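Local coordinates for protein 16S rRNA methylase (Uncultured bacterium, PDB 7JLZ) that probably methylates an adenine of 16S rRNA in the 30S ribosomal subunit, a modification associated with aminoglycoside resistance, at residues N118-I121 against S122-K126; Y158-S161 against T162-I166; I166-N170 against N171-T175. All coordinates share one frame; numbering follows the deposited sequence. Where two conformers were deposited one is given.

Interaction 1: N118-I121 against S122-K126; sequences NSLI and SNILK
Ser119 O stands over one face of the flat Asn123 carboxamide, almost directly above Asn123 CG at 3.6 Å. The amide is thus laid against the turn that precedes it, and this short alpha-helical turn belongs to the connection between the parallel strands 94-100 and 129-135 of a Rossmann-like methyltransferase fold. Two i to i+4 bonds define it: Asn123 N donates to Ser119 O at 3.2 Å, and Ile124 N to Leu120 O at 2.9 Å.

On a different flank of the turn, Leu120 and Ile124 illustrate how branched side chains four residues apart pack against each other. With CG of Leu120 trans to its backbone N (chi1 173°), the isobutyl end leans along the helix, bringing Leu120 CG to 3.6 Å from Ile124 CD1. Leu120 CD1 lies 3.7 Å from Ile124 CG1, so that Leu120, by CG and CD1, rests at a slant on the CG1-CD1 arm of Ile124; Phe86 packs on both.

On another side Ile121 faces Leu97, Ile99 and Cys131 of the sheet. An ordered water closes the first turn, donating to Asn118 O at 2.9 Å and accepting from Ser122 N at 3.1 Å.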
ATOM      1  N   ASN A 118      12.392   3.317   6.702  1.00 51.62           N
ATOM      2  CA  ASN A 118      11.247   2.439   6.923  1.00 45.31           C
ATOM      3  C   ASN A 118      10.325   2.934   8.032  1.00 45.95           C
ATOM      4  O   ASN A 118       9.198   2.433   8.139  1.00 41.30           O
ATOM      5  CB  ASN A 118      11.716   1.009   7.221  1.00 40.33           C
ATOM      6  CG  ASN A 118      12.406   0.346   6.023  1.00 42.89           C
ATOM      7  OD1 ASN A 118      12.178   0.712   4.866  1.00 41.71           O
ATOM      8  ND2 ASN A 118      13.254  -0.640   6.308  1.00 46.22           N
ATOM      9  N   SER A 119      10.760   3.911   8.838  1.00 47.70           N
ATOM     10  CA  SER A 119       9.904   4.513   9.858  1.00 45.14           C
ATOM     11  C   SER A 119       8.690   5.219   9.262  1.00 36.02           C
ATOM     12  O   SER A 119       7.774   5.586  10.008  1.00 35.56           O
ATOM     13  CB  SER A 119      10.705   5.507  10.703  1.00 41.58           C
ATOM     14  OG  SER A 119      10.890   6.729  10.019  1.00 43.29           O
ATOM     15  N   LEU A 120       8.674   5.433   7.944  1.00 33.50           N
ATOM     16  CA  LEU A 120       7.495   5.969   7.280  1.00 31.74           C
ATOM     17  C   LEU A 120       6.263   5.122   7.558  1.00 31.17           C
ATOM     18  O   LEU A 120       5.157   5.658   7.692  1.00 37.29           O
ATOM     19  CB  LEU A 120       7.758   6.050   5.777  1.00 31.81           C
ATOM     20  CG  LEU A 120       6.593   6.437   4.872  1.00 31.78           C
ATOM     21  CD1 LEU A 120       6.205   7.881   5.123  1.00 31.07           C
ATOM     22  CD2 LEU A 120       6.966   6.228   3.417  1.00 31.31           C
ATOM     23  N   ILE A 121       6.436   3.803   7.658  1.00 30.51           N
ATOM     24  CA  ILE A 121       5.298   2.895   7.801  1.00 28.63           C
ATOM     25  C   ILE A 121       4.520   3.203   9.074  1.00 33.38           C
ATOM     26  O   ILE A 121       3.299   3.398   9.052  1.00 34.43           O
ATOM     27  CB  ILE A 121       5.785   1.436   7.775  1.00 37.08           C
ATOM     28  CG1 ILE A 121       6.356   1.107   6.399  1.00 33.26           C
ATOM     29  CG2 ILE A 121       4.655   0.474   8.123  1.00 39.45           C
ATOM     30  CD1 ILE A 121       7.041  -0.246   6.348  1.00 33.59           C
ATOM     31  N   SER A 122       5.212   3.253  10.207  1.00 34.90           N
ATOM     32  CA  SER A 122       4.514   3.534  11.454  0.58 38.19           C
ATOM     33  C   SER A 122       3.986   4.962  11.487  1.00 35.61           C
ATOM     34  O   SER A 122       2.956   5.223  12.109  1.00 45.26           O
ATOM     35  CB  SER A 122       5.438   3.272  12.642  0.58 41.01           C
ATOM     36  OG  SER A 122       4.704   2.739  13.730  0.58 42.01           O
ATOM     37  N   ASN A 123       4.664   5.895  10.815  1.00 33.77           N
ATOM     38  CA  ASN A 123       4.243   7.290  10.885  1.00 32.87           C
ATOM     39  C   ASN A 123       3.082   7.612   9.951  1.00 31.99           C
ATOM     40  O   ASN A 123       2.399   8.612  10.166  1.00 32.75           O
ATOM     41  CB  ASN A 123       5.431   8.217  10.612  1.00 32.10           C
ATOM     42  CG  ASN A 123       6.351   8.337  11.825  1.00 43.03           C
ATOM     43  OD1 ASN A 123       6.233   7.574  12.782  1.00 47.28           O
ATOM     44  ND2 ASN A 123       7.254   9.296  11.792  1.00 48.62           N
ATOM     45  N   ILE A 124       2.836   6.799   8.919  1.00 26.66           N
ATOM     46  CA  ILE A 124       1.596   6.962   8.175  1.00 23.13           C
ATOM     47  C   ILE A 124       0.401   6.522   9.020  1.00 27.00           C
ATOM     48  O   ILE A 124      -0.688   7.108   8.934  1.00 27.78           O
ATOM     49  CB  ILE A 124       1.686   6.165   6.854  1.00 24.86           C
ATOM     50  CG1 ILE A 124       2.714   6.799   5.911  1.00 25.33           C
ATOM     51  CG2 ILE A 124       0.305   6.051   6.169  1.00 28.86           C
ATOM     52  CD1 ILE A 124       3.057   5.897   4.694  1.00 27.14           C
ATOM     53  N   LEU A 125       0.586   5.510   9.861  1.00 28.33           N
ATOM     54  CA  LEU A 125      -0.522   4.867  10.554  1.00 29.95           C
ATOM     55  C   LEU A 125      -0.974   5.662  11.771  1.00 33.17           C
ATOM     56  O   LEU A 125      -0.155   6.239  12.488  1.00 36.45           O
ATOM     57  CB  LEU A 125      -0.114   3.467  11.011  1.00 35.14           C
ATOM     58  CG  LEU A 125      -0.096   2.406   9.927  1.00 34.28           C
ATOM     59  CD1 LEU A 125       0.577   1.147  10.443  1.00 37.39           C
ATOM     60  CD2 LEU A 125      -1.526   2.131   9.526  1.00 35.49           C
ATOM     61  N   LYS A 126      -2.285   5.648  12.020  1.00 34.56           N
ATOM     62  CA  LYS A 126      -2.808   6.044  13.320  1.00 33.71           C
ATOM     63  C   LYS A 126      -2.387   5.016  14.365  1.00 31.87           C
ATOM     64  O   LYS A 126      -2.025   3.880  14.032  1.00 35.74           O
ATOM     65  CB  LYS A 126      -4.330   6.144  13.283  1.00 35.29           C
ATOM     66  CG  LYS A 126      -4.899   7.148  12.309  1.00 38.84           C
ATOM     67  CD  LYS A 126      -6.394   7.227  12.503  1.00 47.34           C
ATOM     68  CE  LYS A 126      -7.008   8.376  11.746  1.00 53.61           C
ATOM     69  NZ  LYS A 126      -8.467   8.458  12.027  1.00 57.99           N
TER
HETATM   70  O   HOH W   1       7.918   1.761  10.623  1.00 41.50           O

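Interaction 2: Y158-S161 against T162-I166; sequences YLKS and TVIPI
Tyr158 and Thr162 meet through a CH-pi contact: Thr162 CB stands over one face of the phenol, 3.9 Å from the ring centroid and 14° off its normal. The ring can lie there because Tyr158 CG is trans to the backbone N (chi1 -172°), which swings it along the helix. Beyond CB, Thr162 CG2 comes within 3.7 Å of Tyr158 CZ, and the tyrosine hydroxyl is hydrogen-bonded to Glu150 N.

Other apolar contacts continue round the turn. Val163 CG2 approaches Tyr158 CE2 obliquely at 3.5 Å, the two side chains crossing nearly at right angles, while Leu159 offers CD1 to Val163 CB and CG to Ile164 CD1.

Among the backbone bonds, Tyr158 O receives two donors. Val163 N reaches it in the carbonyl plane at 3.1 Å, and Thr162 N, 2.9 Å from the same Tyr158 O, is tilted 35° from that plane. Ile164 N then meets Leu159 O at 2.9 Å in a nearly straight bond. Proline has no N-H to continue the series, and Pro165 CD instead lies 3.3 Å from Lys160 O. The i+5 bonds of Val163 and Ile164 mark a pi-type turn, or pi bulge, in helix 156-168, which Pro165 kinks just after it.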
ATOM      1  N   TYR A 158      11.491 -20.571  11.834  1.00 45.46           N
ATOM      2  CA  TYR A 158      11.789 -19.481  10.915  1.00 43.45           C
ATOM      3  C   TYR A 158      10.905 -18.275  11.198  1.00 41.20           C
ATOM      4  O   TYR A 158      11.360 -17.125  11.105  1.00 40.30           O
ATOM      5  CB  TYR A 158      11.610 -19.953   9.475  1.00 42.72           C
ATOM      6  CG  TYR A 158      12.071 -18.956   8.443  1.00 43.86           C
ATOM      7  CD1 TYR A 158      13.410 -18.864   8.084  1.00 44.75           C
ATOM      8  CD2 TYR A 158      11.166 -18.110   7.820  1.00 43.11           C
ATOM      9  CE1 TYR A 158      13.831 -17.945   7.133  1.00 41.13           C
ATOM     10  CE2 TYR A 158      11.578 -17.196   6.870  1.00 44.70           C
ATOM     11  CZ  TYR A 158      12.911 -17.119   6.532  1.00 47.91           C
ATOM     12  OH  TYR A 158      13.319 -16.206   5.586  1.00 52.23           O
ATOM     13  N   LEU A 159       9.636 -18.515  11.533  1.00 40.64           N
ATOM     14  CA  LEU A 159       8.738 -17.410  11.856  1.00 38.81           C
ATOM     15  C   LEU A 159       9.252 -16.628  13.059  1.00 39.48           C
ATOM     16  O   LEU A 159       9.309 -15.391  13.035  1.00 40.16           O
ATOM     17  CB  LEU A 159       7.327 -17.943  12.124  1.00 45.23           C
ATOM     18  CG  LEU A 159       6.254 -16.895  12.445  1.00 46.61           C
ATOM     19  CD1 LEU A 159       5.976 -16.036  11.228  1.00 38.62           C
ATOM     20  CD2 LEU A 159       4.975 -17.538  12.970  1.00 50.82           C
ATOM     21  N   LYS A 160       9.644 -17.341  14.119  1.00 41.81           N
ATOM     22  CA  LYS A 160      10.029 -16.680  15.367  1.00 45.14           C
ATOM     23  C   LYS A 160      11.414 -16.055  15.273  1.00 48.47           C
ATOM     24  O   LYS A 160      11.664 -14.999  15.865  1.00 45.94           O
ATOM     25  CB  LYS A 160       9.983 -17.676  16.530  1.00 46.98           C
ATOM     26  CG  LYS A 160       8.589 -18.021  17.002  1.00 52.27           C
ATOM     27  CD  LYS A 160       7.894 -16.803  17.575  1.00 58.48           C
ATOM     28  CE  LYS A 160       8.520 -16.377  18.895  1.00 67.08           C
ATOM     29  NZ  LYS A 160       8.013 -15.041  19.327  1.00 68.30           N
ATOM     30  N   SER A 161      12.340 -16.701  14.563  1.00 45.82           N
ATOM     31  CA  SER A 161      13.724 -16.245  14.553  1.00 55.27           C
ATOM     32  C   SER A 161      14.047 -15.310  13.398  1.00 51.27           C
ATOM     33  O   SER A 161      15.037 -14.577  13.476  1.00 57.12           O
ATOM     34  CB  SER A 161      14.682 -17.441  14.508  1.00 62.09           C
ATOM     35  OG  SER A 161      14.810 -17.928  13.185  1.00 67.87           O
ATOM     36  N   THR A 162      13.246 -15.308  12.339  1.00 44.73           N
ATOM     37  CA  THR A 162      13.581 -14.486  11.184  1.00 39.77           C
ATOM     38  C   THR A 162      12.459 -13.531  10.816  1.00 43.87           C
ATOM     39  O   THR A 162      12.673 -12.314  10.750  1.00 44.18           O
ATOM     40  CB  THR A 162      13.930 -15.361   9.979  1.00 40.15           C
ATOM     41  OG1 THR A 162      15.099 -16.132  10.278  1.00 48.59           O
ATOM     42  CG2 THR A 162      14.177 -14.485   8.744  1.00 44.00           C
ATOM     43  N   VAL A 163      11.258 -14.059  10.576  1.00 36.64           N
ATOM     44  CA  VAL A 163      10.186 -13.223  10.042  1.00 35.32           C
ATOM     45  C   VAL A 163       9.782 -12.157  11.048  1.00 35.30           C
ATOM     46  O   VAL A 163       9.821 -10.962  10.752  1.00 35.51           O
ATOM     47  CB  VAL A 163       8.980 -14.077   9.620  1.00 37.96           C
ATOM     48  CG1 VAL A 163       7.886 -13.172   9.064  1.00 37.21           C
ATOM     49  CG2 VAL A 163       9.409 -15.084   8.579  1.00 36.36           C
ATOM     50  N   ILE A 164       9.385 -12.573  12.252  1.00 37.30           N
ATOM     51  CA  ILE A 164       8.892 -11.605  13.231  1.00 41.45           C
ATOM     52  C   ILE A 164       9.949 -10.562  13.579  1.00 38.42           C
ATOM     53  O   ILE A 164       9.616  -9.362  13.584  1.00 39.30           O
ATOM     54  CB  ILE A 164       8.326 -12.339  14.463  1.00 42.39           C
ATOM     55  CG1 ILE A 164       7.008 -13.037  14.110  1.00 39.11           C
ATOM     56  CG2 ILE A 164       8.104 -11.372  15.615  1.00 44.86           C
ATOM     57  CD1 ILE A 164       6.575 -14.083  15.143  1.00 45.86           C
ATOM     58  N   PRO A 165      11.220 -10.912  13.846  1.00 40.78           N
ATOM     59  CA  PRO A 165      12.196  -9.859  14.202  1.00 42.39           C
ATOM     60  C   PRO A 165      12.435  -8.836  13.105  1.00 46.74           C
ATOM     61  O   PRO A 165      12.621  -7.649  13.409  1.00 44.69           O
ATOM     62  CB  PRO A 165      13.476 -10.655  14.511  1.00 44.55           C
ATOM     63  CG  PRO A 165      13.012 -12.032  14.851  1.00 47.48           C
ATOM     64  CD  PRO A 165      11.808 -12.261  13.983  1.00 41.12           C
ATOM     65  N   ILE A 166      12.448  -9.261  11.835  1.00 44.89           N
ATOM     66  CA  ILE A 166      12.663  -8.318  10.737  1.00 40.92           C
ATOM     67  C   ILE A 166      11.655  -7.180  10.798  1.00 38.60           C
ATOM     68  O   ILE A 166      11.991  -6.012  10.562  1.00 42.40           O
ATOM     69  CB  ILE A 166      12.602  -9.053   9.385  1.00 42.00           C
ATOM     70  CG1 ILE A 166      13.916  -9.790   9.128  1.00 48.15           C
ATOM     71  CG2 ILE A 166      12.289  -8.086   8.255  1.00 45.41           C
ATOM     72  CD1 ILE A 166      13.873 -10.741   7.958  1.00 49.73           C
TER

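Interaction 3: I166-N170 against N171-T175; sequences IFEKN and NLHLT
Glu168 and His173 run side by side and point the same way, their carboxylate and imidazole planes inclined by 32°. Glu168 OE2 comes in the plane of the imidazole to its edge, 3.9 Å from His173 CD2. Glu168 runs out straight past CG (chi2 -173°), and this carries the carboxylate out beside the ring; the negative charge there would probably favour protonation of the histidine, whose protonation state the structure does not reveal.

Phe167 and Leu172 are turned differently. They meet at their roots, with Phe167 CB 4.2 Å from Leu172 CB, while the phenyl ring leads away and receives Ile166 CG2 over the centre of one face.

The backbone between these side chains forms a Schellman motif. Leu172 N donates to Phe167 O at 3.0 Å and Asn171 N to Glu168 O at 2.9 Å, with Asn171, at positive phi, as the C-prime residue. Phe167 O is gripped twice, since Asn170 N and Leu172 N reach it from opposite faces of its plane.

The motif ends helix 156-168 and launches strand 172-179, one of the mixed sheet's two edge strands within this chain, antiparallel to strand 205-211; Phe167 and Leu172 both pack on Phe209, and Asn170 rests against Tyr115 of helix 115-118.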
ATOM      1  N   ILE A 166      12.448  -9.261  11.835  1.00 44.89           N
ATOM      2  CA  ILE A 166      12.663  -8.318  10.737  1.00 40.92           C
ATOM      3  C   ILE A 166      11.655  -7.180  10.798  1.00 38.60           C
ATOM      4  O   ILE A 166      11.991  -6.012  10.562  1.00 42.40           O
ATOM      5  CB  ILE A 166      12.602  -9.053   9.385  1.00 42.00           C
ATOM      6  CG1 ILE A 166      13.916  -9.790   9.128  1.00 48.15           C
ATOM      7  CG2 ILE A 166      12.289  -8.086   8.255  1.00 45.41           C
ATOM      8  CD1 ILE A 166      13.873 -10.741   7.958  1.00 49.73           C
ATOM      9  N   PHE A 167      10.406  -7.495  11.121  1.00 36.43           N
ATOM     10  CA  PHE A 167       9.365  -6.479  11.094  1.00 37.39           C
ATOM     11  C   PHE A 167       9.210  -5.759  12.423  1.00 39.75           C
ATOM     12  O   PHE A 167       8.798  -4.594  12.440  1.00 44.27           O
ATOM     13  CB  PHE A 167       8.044  -7.110  10.670  1.00 34.89           C
ATOM     14  CG  PHE A 167       8.025  -7.515   9.232  1.00 33.42           C
ATOM     15  CD1 PHE A 167       7.905  -6.557   8.243  1.00 33.07           C
ATOM     16  CD2 PHE A 167       8.153  -8.843   8.866  1.00 35.20           C
ATOM     17  CE1 PHE A 167       7.889  -6.914   6.901  1.00 30.82           C
ATOM     18  CE2 PHE A 167       8.139  -9.213   7.526  1.00 35.51           C
ATOM     19  CZ  PHE A 167       8.008  -8.244   6.548  1.00 34.08           C
ATOM     20  N   GLU A 168       9.532  -6.418  13.536  1.00 40.36           N
ATOM     21  CA  GLU A 168       9.526  -5.710  14.812  1.00 43.06           C
ATOM     22  C   GLU A 168      10.575  -4.608  14.829  1.00 51.43           C
ATOM     23  O   GLU A 168      10.384  -3.574  15.486  1.00 48.56           O
ATOM     24  CB  GLU A 168       9.736  -6.698  15.960  1.00 44.36           C
ATOM     25  CG  GLU A 168       8.503  -7.544  16.235  1.00 46.88           C
ATOM     26  CD  GLU A 168       8.633  -8.411  17.464  1.00 56.11           C
ATOM     27  OE1 GLU A 168       9.761  -8.847  17.776  1.00 58.67           O
ATOM     28  OE2 GLU A 168       7.597  -8.650  18.121  1.00 59.24           O
ATOM     29  N   LYS A 169      11.675  -4.799  14.094  1.00 53.41           N
ATOM     30  CA  LYS A 169      12.676  -3.752  13.939  1.00 57.35           C
ATOM     31  C   LYS A 169      12.131  -2.538  13.200  1.00 52.60           C
ATOM     32  O   LYS A 169      12.784  -1.489  13.201  1.00 52.58           O
ATOM     33  CB  LYS A 169      13.913  -4.316  13.227  1.00 56.52           C
ATOM     34  CG  LYS A 169      14.795  -5.179  14.131  1.00 60.34           C
ATOM     35  CD  LYS A 169      15.957  -5.802  13.372  1.00 62.50           C
ATOM     36  CE  LYS A 169      17.012  -6.368  14.321  1.00 68.93           C
ATOM     37  NZ  LYS A 169      16.512  -7.500  15.159  1.00 70.82           N
ATOM     38  N   ASN A 170      10.947  -2.645  12.596  1.00 47.79           N
ATOM     39  CA  ASN A 170      10.262  -1.522  11.970  1.00 43.22           C
ATOM     40  C   ASN A 170       8.963  -1.184  12.710  1.00 39.76           C
ATOM     41  O   ASN A 170       8.050  -0.590  12.135  1.00 39.42           O
ATOM     42  CB  ASN A 170       9.994  -1.812  10.491  1.00 52.22           C
ATOM     43  CG  ASN A 170      11.267  -2.135   9.721  1.00 59.61           C
ATOM     44  OD1 ASN A 170      12.096  -1.260   9.476  1.00 63.65           O
ATOM     45  ND2 ASN A 170      11.426  -3.397   9.337  1.00 58.47           N
ATOM     46  N   ASN A 171       8.871  -1.582  13.981  1.00 38.72           N
ATOM     47  CA  ASN A 171       7.769  -1.240  14.884  1.00 42.18           C
ATOM     48  C   ASN A 171       6.461  -1.927  14.496  1.00 42.48           C
ATOM     49  O   ASN A 171       5.372  -1.451  14.834  1.00 41.05           O
ATOM     50  CB  ASN A 171       7.566   0.283  14.987  1.00 42.99           C
ATOM     51  CG  ASN A 171       6.750   0.678  16.204  1.00 46.93           C
ATOM     52  OD1 ASN A 171       6.950   0.144  17.293  1.00 52.05           O
ATOM     53  ND2 ASN A 171       5.811   1.600  16.020  1.00 43.50           N
ATOM     54  N   LEU A 172       6.551  -3.067  13.816  1.00 41.47           N
ATOM     55  CA  LEU A 172       5.382  -3.798  13.353  1.00 39.89           C
ATOM     56  C   LEU A 172       5.329  -5.148  14.043  1.00 37.58           C
ATOM     57  O   LEU A 172       6.299  -5.908  13.996  1.00 39.55           O
ATOM     58  CB  LEU A 172       5.412  -3.984  11.833  1.00 34.22           C
ATOM     59  CG  LEU A 172       5.321  -2.677  11.039  1.00 35.67           C
ATOM     60  CD1 LEU A 172       5.573  -2.932   9.560  1.00 35.58           C
ATOM     61  CD2 LEU A 172       3.969  -2.002  11.276  1.00 36.89           C
ATOM     62  N   HIS A 173       4.200  -5.439  14.678  1.00 35.83           N
ATOM     63  CA  HIS A 173       3.977  -6.721  15.329  1.00 35.22           C
ATOM     64  C   HIS A 173       3.069  -7.581  14.456  1.00 36.74           C
ATOM     65  O   HIS A 173       1.945  -7.182  14.149  1.00 35.48           O
ATOM     66  CB  HIS A 173       3.372  -6.509  16.713  1.00 36.61           C
ATOM     67  CG  HIS A 173       2.989  -7.779  17.381  1.00 44.14           C
ATOM     68  ND1 HIS A 173       1.700  -8.260  17.373  1.00 44.32           N
ATOM     69  CD2 HIS A 173       3.730  -8.683  18.063  1.00 49.89           C
ATOM     70  CE1 HIS A 173       1.661  -9.404  18.029  1.00 46.02           C
ATOM     71  NE2 HIS A 173       2.878  -9.686  18.457  1.00 51.72           N
ATOM     72  N   LEU A 174       3.557  -8.756  14.060  1.00 36.87           N
ATOM     73  CA  LEU A 174       2.823  -9.595  13.118  1.00 34.63           C
ATOM     74  C   LEU A 174       1.583 -10.194  13.776  1.00 35.32           C
ATOM     75  O   LEU A 174       1.662 -10.789  14.858  1.00 37.82           O
ATOM     76  CB  LEU A 174       3.729 -10.705  12.595  1.00 33.81           C
ATOM     77  CG  LEU A 174       3.074 -11.704  11.630  1.00 37.99           C
ATOM     78  CD1 LEU A 174       2.892 -11.059  10.273  1.00 38.82           C
ATOM     79  CD2 LEU A 174       3.866 -13.000  11.533  1.00 41.17           C
ATOM     80  N   THR A 175       0.434 -10.041  13.118  1.00 32.01           N
ATOM     81  CA  THR A 175      -0.811 -10.619  13.591  1.00 33.90           C
ATOM     82  C   THR A 175      -1.392 -11.671  12.659  1.00 32.79           C
ATOM     83  O   THR A 175      -2.157 -12.521  13.125  1.00 34.47           O
ATOM     84  CB  THR A 175      -1.874  -9.530  13.811  1.00 34.82           C
ATOM     85  OG1 THR A 175      -2.215  -8.917  12.564  1.00 34.60           O
ATOM     86  CG2 THR A 175      -1.373  -8.462  14.785  1.00 37.21           C
TER

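Overall arrangement
From the N terminus, interaction 1 comes first, at helix 120-124 in the crossover from strand 94-100 to strand 129-135. Each contact closes only a local turn, and the three follow in series without nesting or crossing. Interactions 2 and 3 share Ile166 and helix 156-168: residues 158-166 carry its pi-type turn, and residues 166-175 lead it into edge strand 172-179. Leu174 folds back on that helix, with Leu174 CD2 3.7 Å from Leu159 CD1. Between interactions 1 and 3, Ser122 OG and Asn171 ND2 are hydrogen-bonded (2.8 Å) and Ile121 CG2 packs on Leu172 CD1, tying the crossover to the turn between helix 156-168 and strand 172-179. Interactions 1 and 2 do not touch.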